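Local atomic coordinates of peroxidase (Cellulomonas bogoriensis 69B4 = DSM 16987, PDB entry 6QZO), a protein that binds heme b and probably works as a DyP-type peroxidase, oxidising its substrates at the expense of hydrogen peroxide. Residues V172-R177 / A362-P367; A49-D54 / H157-L162; R66-W71 / V103-G108; Q199-A204 / L326-Y331; V28-P31 / Q37-I40. All coordinates share one frame; numbering follows the deposited sequence.

Contact 1 of 5, residues V172-R177 / A362-P367; sequences VRWVQR and AVFAVP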
# COMPACT_ATOMS: atom_id res chain seq x y z
N VAL A 172 -11.31 13.78 -8.27
CA VAL A 172 -9.94 13.20 -8.17
C VAL A 172 -9.30 13.26 -9.56
O VAL A 172 -9.95 12.88 -10.54
CB VAL A 172 -9.97 11.75 -7.65
CG1 VAL A 172 -8.57 11.14 -7.67
CG2 VAL A 172 -10.56 11.68 -6.25
N ARG A 173 -8.05 13.74 -9.62
CA ARG A 173 -7.25 13.77 -10.86
C ARG A 173 -6.26 12.60 -10.81
O ARG A 173 -6.19 11.82 -11.79
CB ARG A 173 -6.54 15.12 -10.95
CG ARG A 173 -5.67 15.27 -12.19
CD ARG A 173 -4.86 16.55 -12.15
NE ARG A 173 -4.02 16.58 -13.33
CZ ARG A 173 -4.43 16.94 -14.55
NH1 ARG A 173 -5.68 17.32 -14.75
NH2 ARG A 173 -3.59 16.91 -15.56
N TRP A 174 -5.54 12.49 -9.69
CA TRP A 174 -4.64 11.34 -9.41
C TRP A 174 -4.49 11.15 -7.91
O TRP A 174 -4.81 12.08 -7.13
CB TRP A 174 -3.28 11.49 -10.10
CG TRP A 174 -2.54 12.80 -9.95
CD1 TRP A 174 -2.36 13.72 -10.94
CD2 TRP A 174 -1.80 13.28 -8.81
NE1 TRP A 174 -1.58 14.75 -10.50
CE2 TRP A 174 -1.22 14.52 -9.20
CE3 TRP A 174 -1.58 12.84 -7.51
CZ2 TRP A 174 -0.46 15.30 -8.33
CZ3 TRP A 174 -0.81 13.60 -6.65
CH2 TRP A 174 -0.26 14.82 -7.06
N VAL A 175 -4.04 9.96 -7.54
CA VAL A 175 -3.65 9.55 -6.16
C VAL A 175 -2.33 8.80 -6.28
O VAL A 175 -2.28 7.81 -7.04
CB VAL A 175 -4.71 8.65 -5.50
CG1 VAL A 175 -4.35 8.33 -4.07
CG2 VAL A 175 -6.10 9.25 -5.59
N GLN A 176 -1.31 9.28 -5.58
CA GLN A 176 0.02 8.63 -5.49
C GLN A 176 0.17 8.14 -4.05
O GLN A 176 0.02 8.95 -3.14
CB GLN A 176 1.10 9.63 -5.90
CG GLN A 176 0.95 10.10 -7.34
CD GLN A 176 2.15 10.90 -7.80
OE1 GLN A 176 3.28 10.42 -7.80
NE2 GLN A 176 1.90 12.14 -8.18
N ARG A 177 0.41 6.84 -3.89
CA ARG A 177 0.51 6.15 -2.58
C ARG A 177 1.97 5.78 -2.38
O ARG A 177 2.63 5.38 -3.36
CB ARG A 177 -0.41 4.92 -2.57
CG ARG A 177 -1.78 5.20 -3.17
CD ARG A 177 -2.68 3.96 -3.15
NE ARG A 177 -4.06 4.29 -3.42
CZ ARG A 177 -4.88 4.87 -2.56
NH1 ARG A 177 -4.46 5.28 -1.37
NH2 ARG A 177 -6.13 5.09 -2.95
N ALA A 362 4.25 18.18 -10.27
CA ALA A 362 3.20 19.10 -9.77
C ALA A 362 3.82 20.10 -8.80
O ALA A 362 4.66 19.70 -7.96
CB ALA A 362 2.13 18.29 -9.13
N VAL A 363 3.39 21.36 -8.93
CA VAL A 363 3.81 22.47 -8.02
C VAL A 363 2.56 23.01 -7.34
O VAL A 363 1.54 23.17 -8.04
CB VAL A 363 4.54 23.58 -8.80
CG1 VAL A 363 5.09 24.63 -7.86
CG2 VAL A 363 5.65 22.99 -9.66
N PHE A 364 2.64 23.25 -6.03
CA PHE A 364 1.52 23.76 -5.21
C PHE A 364 2.05 24.82 -4.24
O PHE A 364 3.22 24.74 -3.80
CB PHE A 364 0.86 22.64 -4.40
CG PHE A 364 0.34 21.53 -5.27
CD1 PHE A 364 -0.91 21.60 -5.84
CD2 PHE A 364 1.12 20.42 -5.53
CE1 PHE A 364 -1.38 20.58 -6.65
CE2 PHE A 364 0.64 19.40 -6.34
CZ PHE A 364 -0.60 19.48 -6.89
N ALA A 365 1.18 25.80 -3.96
CA ALA A 365 1.38 26.81 -2.89
C ALA A 365 0.66 26.29 -1.65
O ALA A 365 -0.50 25.89 -1.77
CB ALA A 365 0.84 28.14 -3.34
N VAL A 366 1.34 26.28 -0.52
CA VAL A 366 0.84 25.69 0.74
C VAL A 366 0.53 26.83 1.70
O VAL A 366 1.44 27.52 2.17
CB VAL A 366 1.89 24.70 1.30
CG1 VAL A 366 1.47 24.12 2.64
CG2 VAL A 366 2.15 23.59 0.29
N PRO A 367 -0.76 27.07 2.01
CA PRO A 367 -1.11 28.07 3.00
C PRO A 367 -0.39 27.82 4.33
O PRO A 367 0.06 26.69 4.57
CB PRO A 367 -2.62 27.91 3.21
CG PRO A 367 -3.11 27.21 1.97
CD PRO A 367 -1.94 26.41 1.45
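Trp174 meets Ala362 and Phe364 in the interior, between the two four-stranded antiparallel sheets of the chain. Strand 170-179 is outermost in one sheet, and strand 356-366 is outermost in the other. The contacts across the interface are all apolar. One atom of the indole, CZ2 on the six-membered ring, does the touching. Trp174 CZ2 lies 4.0 Å from Ala362 CB, with the methyl at the ring edge, near the indole plane. Trp174 CZ2 is also 4.4 Å from Phe364 CZ. This indole carbon stands at the edge of the phenyl ring, near that ring's plane. CG of Trp174 sits between the backbone N and the carbonyl carbon (chi1 49°). This turn places the indole beside the Gln176 side chain of its own strand.

The polar contacts lie around this apolar meeting. Gln176 NE2 sits 3.4 Å above one face of the indole, toward the rim. Trp174 NE1 makes weak hydrogen bonds to the carbonyl O atoms of Cys139 and Asp140, and Gln176 OE1 is bonded to Arg235 NH1. Along the backbone, Arg173 and Trp174 both face Ala52 and form a classic beta bulge.

Here the two sheets meet through one indole carbon, a methyl and the edge of a phenyl ring. Trp174 NE1 and Gln176 OE1 find their partners outside the two segments, so the join rests on burial and shape.

Contact 2 of 5, residues A49-D54 / H157-L162; sequences ALVALD and HAVRVL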
# COMPACT_ATOMS: atom_id res chain seq x y z
N ALA A 49 -0.68 9.27 1.04
CA ALA A 49 -1.49 9.35 -0.20
C ALA A 49 -1.55 10.83 -0.57
O ALA A 49 -2.04 11.60 0.25
CB ALA A 49 -2.86 8.76 0.01
N LEU A 50 -0.97 11.21 -1.71
CA LEU A 50 -1.19 12.55 -2.29
C LEU A 50 -2.39 12.44 -3.21
O LEU A 50 -2.30 11.70 -4.22
CB LEU A 50 0.05 12.95 -3.08
CG LEU A 50 1.33 13.34 -2.37
CD1 LEU A 50 1.16 14.58 -1.55
CD2 LEU A 50 1.95 12.23 -1.55
N VAL A 51 -3.48 13.13 -2.86
CA VAL A 51 -4.72 13.19 -3.67
C VAL A 51 -4.81 14.57 -4.34
O VAL A 51 -5.09 15.55 -3.65
CB VAL A 51 -5.96 12.89 -2.82
CG1 VAL A 51 -7.21 12.79 -3.68
CG2 VAL A 51 -5.78 11.61 -2.00
N ALA A 52 -4.54 14.61 -5.65
CA ALA A 52 -4.76 15.78 -6.51
C ALA A 52 -6.21 15.78 -6.96
O ALA A 52 -6.70 14.73 -7.42
CB ALA A 52 -3.82 15.75 -7.70
N LEU A 53 -6.88 16.93 -6.83
CA LEU A 53 -8.26 17.11 -7.30
C LEU A 53 -8.29 18.27 -8.29
O LEU A 53 -7.41 19.14 -8.20
CB LEU A 53 -9.20 17.33 -6.11
CG LEU A 53 -9.20 16.19 -5.07
CD1 LEU A 53 -8.32 16.53 -3.88
CD2 LEU A 53 -10.62 15.89 -4.61
N ASP A 54 -9.23 18.22 -9.22
CA ASP A 54 -9.50 19.32 -10.18
C ASP A 54 -10.86 19.93 -9.85
O ASP A 54 -11.83 19.18 -9.65
CB ASP A 54 -9.40 18.83 -11.62
CG ASP A 54 -7.98 18.71 -12.12
OD1 ASP A 54 -7.07 19.29 -11.49
OD2 ASP A 54 -7.80 18.02 -13.14
N HIS A 157 -9.49 5.54 5.12
CA HIS A 157 -10.72 6.20 5.64
C HIS A 157 -10.64 7.70 5.40
O HIS A 157 -11.58 8.24 4.80
CB HIS A 157 -10.93 5.93 7.11
CG HIS A 157 -12.23 6.50 7.57
ND1 HIS A 157 -13.41 6.13 6.98
CD2 HIS A 157 -12.53 7.40 8.51
CE1 HIS A 157 -14.40 6.79 7.56
NE2 HIS A 157 -13.88 7.57 8.50
N ALA A 158 -9.57 8.35 5.87
CA ALA A 158 -9.37 9.80 5.72
C ALA A 158 -9.56 10.20 4.26
O ALA A 158 -10.33 11.15 3.98
CB ALA A 158 -7.99 10.18 6.20
N VAL A 159 -8.89 9.50 3.35
CA VAL A 159 -8.95 9.77 1.88
C VAL A 159 -10.40 9.64 1.41
O VAL A 159 -10.86 10.51 0.63
CB VAL A 159 -8.01 8.82 1.11
CG1 VAL A 159 -8.31 8.76 -0.38
CG2 VAL A 159 -6.54 9.18 1.36
N ARG A 160 -11.11 8.60 1.85
CA ARG A 160 -12.54 8.37 1.45
C ARG A 160 -13.37 9.57 1.93
O ARG A 160 -14.19 10.09 1.13
CB ARG A 160 -13.02 7.03 2.03
CG ARG A 160 -14.51 6.75 1.86
CD ARG A 160 -14.90 6.44 0.44
NE ARG A 160 -16.32 6.20 0.25
CZ ARG A 160 -16.93 6.16 -0.94
NH1 ARG A 160 -16.23 6.34 -2.05
NH2 ARG A 160 -18.24 6.00 -1.03
N VAL A 161 -13.20 10.01 3.18
CA VAL A 161 -14.02 11.10 3.77
C VAL A 161 -13.72 12.41 3.03
O VAL A 161 -14.69 13.07 2.61
CB VAL A 161 -13.77 11.23 5.29
CG1 VAL A 161 -14.34 12.52 5.85
CG2 VAL A 161 -14.35 10.02 6.03
N LEU A 162 -12.45 12.76 2.85
CA LEU A 162 -12.06 14.05 2.24
C LEU A 162 -12.53 14.08 0.78
O LEU A 162 -13.00 15.14 0.33
CB LEU A 162 -10.55 14.24 2.34
CG LEU A 162 -10.03 14.38 3.77
CD1 LEU A 162 -8.53 14.16 3.82
CD2 LEU A 162 -10.41 15.73 4.37
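Val159 of helix 152-165 packs on Ala49 and Val51 of strand 47-55, a helix-on-sheet contact in the N-terminal half of the chain. The strand and helix order here fits the ferredoxin-like beta-alpha-beta-beta-alpha-beta plan of DyP-type peroxidases. Strand 47-55 is an inner strand of the antiparallel sheet, between strands 143-149 and 170-179. The helix lies against one face of that sheet.

Alternation along the strand sets which residues take part. The CB atoms of Ala49, Val51 and Leu53 all point toward the helix. Leu50 points away, to the other face of the sheet, where its side chain packs on Trp174. Leu53 stays clear of 157-162 and packs instead on Val143, Ala170 and Trp71.

On the helix, a single side chain carries the contact. Val159 spreads its two methyls over two strand residues, and its isopropyl group crosses that of Val51 obliquely. Its CG1 is anti to the backbone N (chi1 163°), which sends CG1 to Val51 and leaves CG2 for Ala49. All three side chains are buried and hydrocarbon, and they meet by van der Waals contact.

Other residues of the helix look elsewhere. His157 NE2 is hydrogen-bonded to Asp87 OD2. Arg160 reaches the second subunit, where its NH2 forms salt bridges with Asp241 and Asp244 of that subunit. The helix thus serves both the sheet and the dimer interface. Against the sheet, Val159 CG2 is 3.9 Å from Ala49 CB, and Val159 CG1 is 4.1 Å from Val51 CG2.

Contact 3 of 5, residues R66-W71 / V103-G108; sequences RLLRVW and VGFGPG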
# COMPACT_ATOMS: atom_id res chain seq x y z
N ARG A 66 -16.16 27.13 0.45
CA ARG A 66 -16.98 26.03 1.04
C ARG A 66 -16.12 24.76 1.15
O ARG A 66 -16.06 24.17 2.25
CB ARG A 66 -18.23 25.79 0.19
CG ARG A 66 -19.19 24.76 0.77
CD ARG A 66 -19.83 25.19 2.09
NE ARG A 66 -20.60 24.10 2.69
CZ ARG A 66 -21.55 24.25 3.62
NH1 ARG A 66 -21.88 25.46 4.06
NH2 ARG A 66 -22.18 23.20 4.11
N LEU A 67 -15.46 24.37 0.06
CA LEU A 67 -14.62 23.15 0.00
C LEU A 67 -13.56 23.18 1.12
O LEU A 67 -13.44 22.19 1.85
CB LEU A 67 -13.94 23.10 -1.37
CG LEU A 67 -13.02 21.91 -1.57
CD1 LEU A 67 -13.77 20.60 -1.34
CD2 LEU A 67 -12.42 21.92 -2.98
N LEU A 68 -12.81 24.27 1.22
CA LEU A 68 -11.74 24.45 2.25
C LEU A 68 -12.34 24.41 3.66
O LEU A 68 -11.65 23.94 4.59
CB LEU A 68 -11.02 25.78 2.02
CG LEU A 68 -10.26 25.89 0.71
CD1 LEU A 68 -9.63 27.27 0.59
CD2 LEU A 68 -9.21 24.79 0.59
N ARG A 69 -13.56 24.92 3.81
CA ARG A 69 -14.22 25.00 5.14
C ARG A 69 -14.69 23.61 5.55
O ARG A 69 -14.48 23.26 6.72
CB ARG A 69 -15.39 25.97 5.12
CG ARG A 69 -15.01 27.45 5.19
CD ARG A 69 -16.32 28.19 5.36
NE ARG A 69 -16.23 29.64 5.32
CZ ARG A 69 -16.31 30.45 6.37
NH1 ARG A 69 -16.42 29.98 7.60
NH2 ARG A 69 -16.20 31.75 6.20
N VAL A 70 -15.33 22.84 4.66
CA VAL A 70 -15.79 21.46 5.00
C VAL A 70 -14.55 20.58 5.27
O VAL A 70 -14.59 19.78 6.21
CB VAL A 70 -16.73 20.83 3.95
CG1 VAL A 70 -18.04 21.60 3.86
CG2 VAL A 70 -16.09 20.72 2.57
N TRP A 71 -13.47 20.77 4.51
CA TRP A 71 -12.21 20.01 4.70
C TRP A 71 -11.59 20.35 6.05
O TRP A 71 -11.08 19.43 6.72
CB TRP A 71 -11.23 20.28 3.56
CG TRP A 71 -11.43 19.41 2.36
CD1 TRP A 71 -12.20 18.28 2.26
CD2 TRP A 71 -10.78 19.57 1.09
NE1 TRP A 71 -12.10 17.77 1.00
CE2 TRP A 71 -11.23 18.53 0.26
CE3 TRP A 71 -9.90 20.52 0.56
CZ2 TRP A 71 -10.82 18.39 -1.06
CZ3 TRP A 71 -9.49 20.38 -0.75
CH2 TRP A 71 -9.95 19.34 -1.54
N VAL A 103 -2.73 20.72 2.90
CA VAL A 103 -3.49 21.25 1.73
C VAL A 103 -2.56 22.16 0.92
O VAL A 103 -1.96 23.08 1.51
CB VAL A 103 -4.75 22.03 2.17
CG1 VAL A 103 -5.61 22.44 0.99
CG2 VAL A 103 -5.56 21.22 3.17
N GLY A 104 -2.47 21.90 -0.38
CA GLY A 104 -1.70 22.72 -1.33
C GLY A 104 -2.62 23.18 -2.44
O GLY A 104 -3.55 22.41 -2.82
N PHE A 105 -2.38 24.39 -2.94
CA PHE A 105 -3.18 25.02 -4.01
C PHE A 105 -2.33 25.10 -5.28
O PHE A 105 -1.20 25.60 -5.21
CB PHE A 105 -3.64 26.43 -3.63
CG PHE A 105 -4.38 26.56 -2.33
CD1 PHE A 105 -5.14 25.51 -1.83
CD2 PHE A 105 -4.36 27.76 -1.64
CE1 PHE A 105 -5.84 25.66 -0.63
CE2 PHE A 105 -5.06 27.91 -0.45
CZ PHE A 105 -5.79 26.86 0.05
N GLY A 106 -2.87 24.57 -6.37
CA GLY A 106 -2.32 24.74 -7.72
C GLY A 106 -2.84 26.03 -8.32
O GLY A 106 -3.80 26.61 -7.82
N PRO A 107 -2.23 26.52 -9.42
CA PRO A 107 -2.62 27.79 -10.02
C PRO A 107 -4.12 27.85 -10.34
O PRO A 107 -4.70 28.90 -10.19
CB PRO A 107 -1.75 27.89 -11.29
CG PRO A 107 -1.20 26.49 -11.51
CD PRO A 107 -1.12 25.87 -10.13
N GLY A 108 -4.68 26.74 -10.81
CA GLY A 108 -6.09 26.62 -11.23
C GLY A 108 -7.05 26.95 -10.10
O GLY A 108 -8.15 27.44 -10.40
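Leu68 of helix 61-78 packs on Phe105 and Val103 at the end of strand 100-105. Leu68 and Phe105 come from opposite directions. Both methyls of the leucine reach the far end of the ring: Leu68 CD2 is 3.7 Å from Phe105 CE1, and Leu68 CD1 is 3.9 Å from Phe105 CZ. CD2 approaches the ring obliquely. The same Leu68 CD2 is 4.3 Å from Val103 CG1, so one methyl touches both strand residues. The CB of Phe105 points neither to the helix nor from it, and chi1 of -54° brings the end of the ring to the leucine.

Further out, Trp71 lies one helical turn along from Leu67, whose CD1 stands 3.6 Å above one indole face, toward the rim. Trp71 NE1 is hydrogen-bonded to the carbonyl O of Leu162, which ties helix 61-78 to helix 152-165. Its ring packs on Val143 and Leu145 of the sheet. Near the chain end, helix 378-381 adds Leu381 beside Leu68 and Leu380 beside Phe105.

Between these two segments the helix meets the outermost strand through buried hydrocarbon. The nearby polar bond of Trp71 goes to the second helix.

Contact 4 of 5, residues Q199-A204 / L326-Y331; sequences QVEGTA and LLFVTY. With HEM (protoporphyrin IX containing Fe), chain I.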
# COMPACT_ATOMS: atom_id res chain seq x y z
N GLN A 199 19.13 2.20 -1.26
CA GLN A 199 20.00 3.32 -0.78
C GLN A 199 19.42 3.93 0.49
O GLN A 199 18.20 3.82 0.70
CB GLN A 199 20.11 4.40 -1.86
CG GLN A 199 20.73 3.91 -3.15
CD GLN A 199 20.28 4.71 -4.35
OE1 GLN A 199 19.26 5.41 -4.32
NE2 GLN A 199 21.04 4.61 -5.42
N VAL A 200 20.27 4.58 1.28
CA VAL A 200 19.89 5.48 2.40
C VAL A 200 19.54 6.83 1.78
O VAL A 200 20.36 7.31 0.98
CB VAL A 200 21.02 5.60 3.44
CG1 VAL A 200 20.63 6.48 4.61
CG2 VAL A 200 21.45 4.23 3.95
N GLU A 201 18.36 7.37 2.09
CA GLU A 201 17.82 8.65 1.56
C GLU A 201 17.47 9.53 2.77
O GLU A 201 16.82 8.99 3.72
CB GLU A 201 16.65 8.35 0.62
CG GLU A 201 15.64 9.48 0.44
CD GLU A 201 15.82 10.40 -0.77
OE1 GLU A 201 16.33 9.91 -1.81
OE2 GLU A 201 15.41 11.60 -0.68
N GLY A 202 17.92 10.79 2.78
CA GLY A 202 17.46 11.82 3.73
C GLY A 202 18.56 12.36 4.63
O GLY A 202 18.28 13.21 5.48
N THR A 203 19.80 11.92 4.41
CA THR A 203 20.97 12.21 5.27
C THR A 203 21.26 13.71 5.30
O THR A 203 21.29 14.28 6.40
CB THR A 203 22.18 11.41 4.77
OG1 THR A 203 21.79 10.03 4.79
CG2 THR A 203 23.41 11.64 5.60
N ALA A 204 21.54 14.32 4.14
CA ALA A 204 21.92 15.75 4.00
C ALA A 204 20.68 16.55 3.60
O ALA A 204 20.59 16.98 2.43
CB ALA A 204 23.03 15.90 2.99
N LEU A 326 10.32 6.58 -6.55
CA LEU A 326 10.35 7.55 -5.42
C LEU A 326 9.21 8.55 -5.62
O LEU A 326 9.08 9.09 -6.75
CB LEU A 326 11.72 8.24 -5.43
CG LEU A 326 12.12 8.91 -4.11
CD1 LEU A 326 12.41 7.88 -3.03
CD2 LEU A 326 13.32 9.81 -4.31
N LEU A 327 8.34 8.70 -4.61
CA LEU A 327 7.44 9.86 -4.47
C LEU A 327 8.29 10.98 -3.91
O LEU A 327 8.43 11.05 -2.69
CB LEU A 327 6.28 9.56 -3.51
CG LEU A 327 5.21 8.61 -4.01
CD1 LEU A 327 3.91 8.80 -3.22
CD2 LEU A 327 4.94 8.78 -5.50
N PHE A 328 8.89 11.76 -4.79
CA PHE A 328 9.82 12.84 -4.40
C PHE A 328 9.00 14.09 -4.10
O PHE A 328 8.62 14.81 -5.05
CB PHE A 328 10.85 13.06 -5.50
CG PHE A 328 12.04 13.84 -5.03
CD1 PHE A 328 12.78 13.40 -3.95
CD2 PHE A 328 12.42 15.00 -5.67
CE1 PHE A 328 13.89 14.09 -3.52
CE2 PHE A 328 13.52 15.72 -5.22
CZ PHE A 328 14.25 15.26 -4.16
N VAL A 329 8.72 14.30 -2.81
CA VAL A 329 7.97 15.49 -2.30
C VAL A 329 8.99 16.41 -1.65
O VAL A 329 9.73 15.94 -0.78
CB VAL A 329 6.89 15.05 -1.29
CG1 VAL A 329 6.05 16.23 -0.80
CG2 VAL A 329 5.99 13.96 -1.85
N THR A 330 9.07 17.68 -2.08
CA THR A 330 9.96 18.70 -1.47
C THR A 330 9.14 19.93 -1.07
O THR A 330 8.15 20.23 -1.73
CB THR A 330 11.12 19.10 -2.40
OG1 THR A 330 10.59 19.91 -3.44
CG2 THR A 330 11.84 17.91 -2.99
N TYR A 331 9.57 20.58 0.01
CA TYR A 331 9.01 21.85 0.54
C TYR A 331 10.12 22.90 0.62
O TYR A 331 11.22 22.57 1.09
CB TYR A 331 8.38 21.64 1.90
CG TYR A 331 7.17 20.73 1.89
CD1 TYR A 331 5.93 21.21 1.51
CD2 TYR A 331 7.27 19.41 2.29
CE1 TYR A 331 4.82 20.39 1.49
CE2 TYR A 331 6.18 18.58 2.27
CZ TYR A 331 4.95 19.07 1.87
OH TYR A 331 3.84 18.26 1.89
CHA HEM I . 20.66 13.09 -1.90
CHB HEM I . 18.55 9.33 -4.03
CHC HEM I . 16.20 12.33 -6.99
CHD HEM I . 17.99 16.11 -4.60
C1A HEM I . 20.31 11.82 -2.25
C2A HEM I . 20.91 10.64 -1.72
C3A HEM I . 20.32 9.59 -2.33
C4A HEM I . 19.34 10.10 -3.21
CMA HEM I . 20.61 8.11 -2.12
CAA HEM I . 22.04 10.57 -0.71
CBA HEM I . 21.56 10.54 0.75
CGA HEM I . 21.04 11.88 1.13
O1A HEM I . 19.80 12.09 0.98
O2A HEM I . 21.84 12.77 1.56
C1B HEM I . 17.73 9.85 -5.02
C2B HEM I . 16.98 9.02 -5.89
C3B HEM I . 16.31 9.86 -6.74
C4B HEM I . 16.70 11.21 -6.35
CMB HEM I . 16.92 7.49 -5.84
CAB HEM I . 15.32 9.57 -7.80
CBB HEM I . 14.72 8.39 -7.96
C1C HEM I . 16.46 13.63 -6.60
C2C HEM I . 15.94 14.75 -7.24
C3C HEM I . 16.43 15.86 -6.59
C4C HEM I . 17.28 15.38 -5.52
CMC HEM I . 15.01 14.82 -8.42
CAC HEM I . 15.97 17.18 -7.10
CBC HEM I . 16.31 18.35 -6.63
C1D HEM I . 18.89 15.56 -3.66
C2D HEM I . 19.66 16.40 -2.72
C3D HEM I . 20.41 15.56 -1.98
C4D HEM I . 20.08 14.22 -2.48
CMD HEM I . 19.68 17.91 -2.57
CAD HEM I . 21.39 15.96 -0.87
CBD HEM I . 22.80 16.21 -1.45
CGD HEM I . 23.86 16.66 -0.45
O1D HEM I . 23.91 17.85 -0.07
O2D HEM I . 24.73 15.86 0.00
NA HEM I . 19.35 11.47 -3.16
NB HEM I . 17.55 11.14 -5.33
NC HEM I . 17.28 14.00 -5.58
ND HEM I . 19.18 14.27 -3.46
FE HEM I . 18.46 12.77 -4.37
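The heme pocket brings these segments together: Glu201 of loop 199-204 meets Leu326 and Phe328 of strand 323-332 over one face of the porphyrin. Glu201 and Gly202 fit the GXXDG motif of DyP-type peroxidases, with glutamate in the aspartate position. Glu201 OE1 is 3.9 Å from Leu326 CD2. It also lies close to the meso carbon CHB of the heme. Glu201 OE2 lies 4.1 Å from Phe328 CE1, at the ring edge. The carboxylate and ring planes stand 80° apart. A bend at chi2 (95°) carries the carboxylate over the heme. OE2 forms a salt bridge with Arg307 NH1, while OE1 has no hydrogen-bond partner in the model.

Phe328 lies between two groups. Heme C1C stands 3.7 Å above one face, and Thr330 CG2 is 3.5 Å above the opposite face.

The loop backbone grips one heme propionate. Gly202 N bonds to heme O1A at 2.9 Å (N-H...O 163°), and Ala204 N bonds to heme O2A at 3.0 Å. Arg307 NH1 is also hydrogen-bonded to the heme.

One propionate thus takes two nearly straight N-H bonds. They hold one edge of the heme, while Leu326 and Phe328 cover part of one face with hydrocarbon.

Contact 5 of 5, residues V28-P31 / Q37-I40; sequences VVVP and QAGI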
# COMPACT_ATOMS: atom_id res chain seq x y z
N VAL A 28 -1.50 8.15 18.78
CA VAL A 28 -0.75 9.43 18.60
C VAL A 28 -1.64 10.41 17.82
O VAL A 28 -2.12 10.04 16.74
CB VAL A 28 0.61 9.20 17.91
CG1 VAL A 28 1.27 10.51 17.53
CG2 VAL A 28 1.55 8.38 18.79
N VAL A 29 -1.87 11.58 18.40
CA VAL A 29 -2.52 12.77 17.77
C VAL A 29 -1.44 13.81 17.46
O VAL A 29 -0.74 14.25 18.41
CB VAL A 29 -3.58 13.37 18.72
CG1 VAL A 29 -4.14 14.70 18.22
CG2 VAL A 29 -4.71 12.39 19.00
N VAL A 30 -1.28 14.18 16.19
CA VAL A 30 -0.43 15.33 15.76
C VAL A 30 -1.34 16.54 15.62
O VAL A 30 -2.26 16.50 14.81
CB VAL A 30 0.31 15.06 14.45
CG1 VAL A 30 0.97 16.33 13.91
CG2 VAL A 30 1.32 13.91 14.59
N PRO A 31 -1.10 17.64 16.37
CA PRO A 31 -1.99 18.81 16.32
C PRO A 31 -2.02 19.35 14.88
O PRO A 31 -0.97 19.45 14.25
CB PRO A 31 -1.37 19.82 17.30
CG PRO A 31 -0.54 18.95 18.23
CD PRO A 31 -0.00 17.83 17.34
N GLN A 37 0.93 24.50 8.79
CA GLN A 37 0.21 23.22 8.59
C GLN A 37 1.12 22.08 9.09
O GLN A 37 2.34 22.20 8.95
CB GLN A 37 -0.14 22.99 7.12
CG GLN A 37 -1.24 23.91 6.59
CD GLN A 37 -1.80 23.45 5.27
OE1 GLN A 37 -2.56 22.48 5.20
NE2 GLN A 37 -1.43 24.14 4.20
N ALA A 38 0.54 21.04 9.68
CA ALA A 38 1.28 19.81 10.06
C ALA A 38 1.55 19.02 8.77
O ALA A 38 0.94 19.36 7.73
CB ALA A 38 0.47 19.02 11.05
N GLY A 39 2.44 18.03 8.83
CA GLY A 39 2.70 17.12 7.71
C GLY A 39 3.84 17.60 6.85
O GLY A 39 4.03 17.03 5.76
N ILE A 40 4.58 18.60 7.33
CA ILE A 40 5.75 19.21 6.62
C ILE A 40 7.00 18.99 7.47
O ILE A 40 7.89 18.23 7.00
CB ILE A 40 5.48 20.69 6.29
CG1 ILE A 40 4.23 20.82 5.43
CG2 ILE A 40 6.68 21.31 5.61
CD1 ILE A 40 3.64 22.23 5.41
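Ala38 meets Val30 and Pro31 where two loop segments near the N-terminus, 28-31 and 37-40, come side by side. Both precede strand 47-55.

The second segment begins at Gln37, whose CB points away from 28-31. Its amide is used at both ends: OE1 accepts from Val103 N, and NE2 donates to the carbonyl O of Pro367. Gln37 thus faces the body of the protein.

Ala38 follows and carries the contact for this segment with one methyl. Ala38 CB is 3.5 Å from the carbonyl O of Pro31 and 4.0 Å from Val30 CG1. The first is a van der Waals approach to a carbonyl, and the second joins two hydrocarbon groups. CG1 of Val30 is anti to its backbone N (chi1 170°), which sets this methyl, rather than CG2, against Ala38. Pro31 itself is exposed, and its ring stays apart from the alanine.

Gly39 has a positive phi (93°) and turns the chain. Beyond it, Ile40 leads off toward the interior and leaves 28-31 behind.

The contact joins two ends of a surface loop beside the outermost strand 100-105. Val30 and Ala38 both rest on Thr100, and the carbonyl O of Ala38 is hydrogen-bonded to Thr102 OG1. Ile40 packs on Thr102 and on Val366 of strand 356-366, placing the segment against edges of both sheets.

How the contacts relate
Contacts 1, 2 and 3 share the N-terminal sheet. Contacts 1 and 2 join through a salt bridge, Arg173 NH1 to Asp54 OD2 at 2.8 Å. Contacts 1 and 3 join the two sheets through Ala365 O and Phe105 N, 2.7 Å apart. Contact 4 is the one at the heme. It reaches contact 1 where Leu327 CD2 packs 3.3 Å from Gln176 OE1. It meets contact 5 where Tyr331 CG lies 3.8 Å from Ile40 CG2. The Ala362 side chain of contact 1 is about 13 Å from the heme. Contact 3 does not touch contact 4: their centres are about 26 Å apart and their nearest atoms about 7 Å.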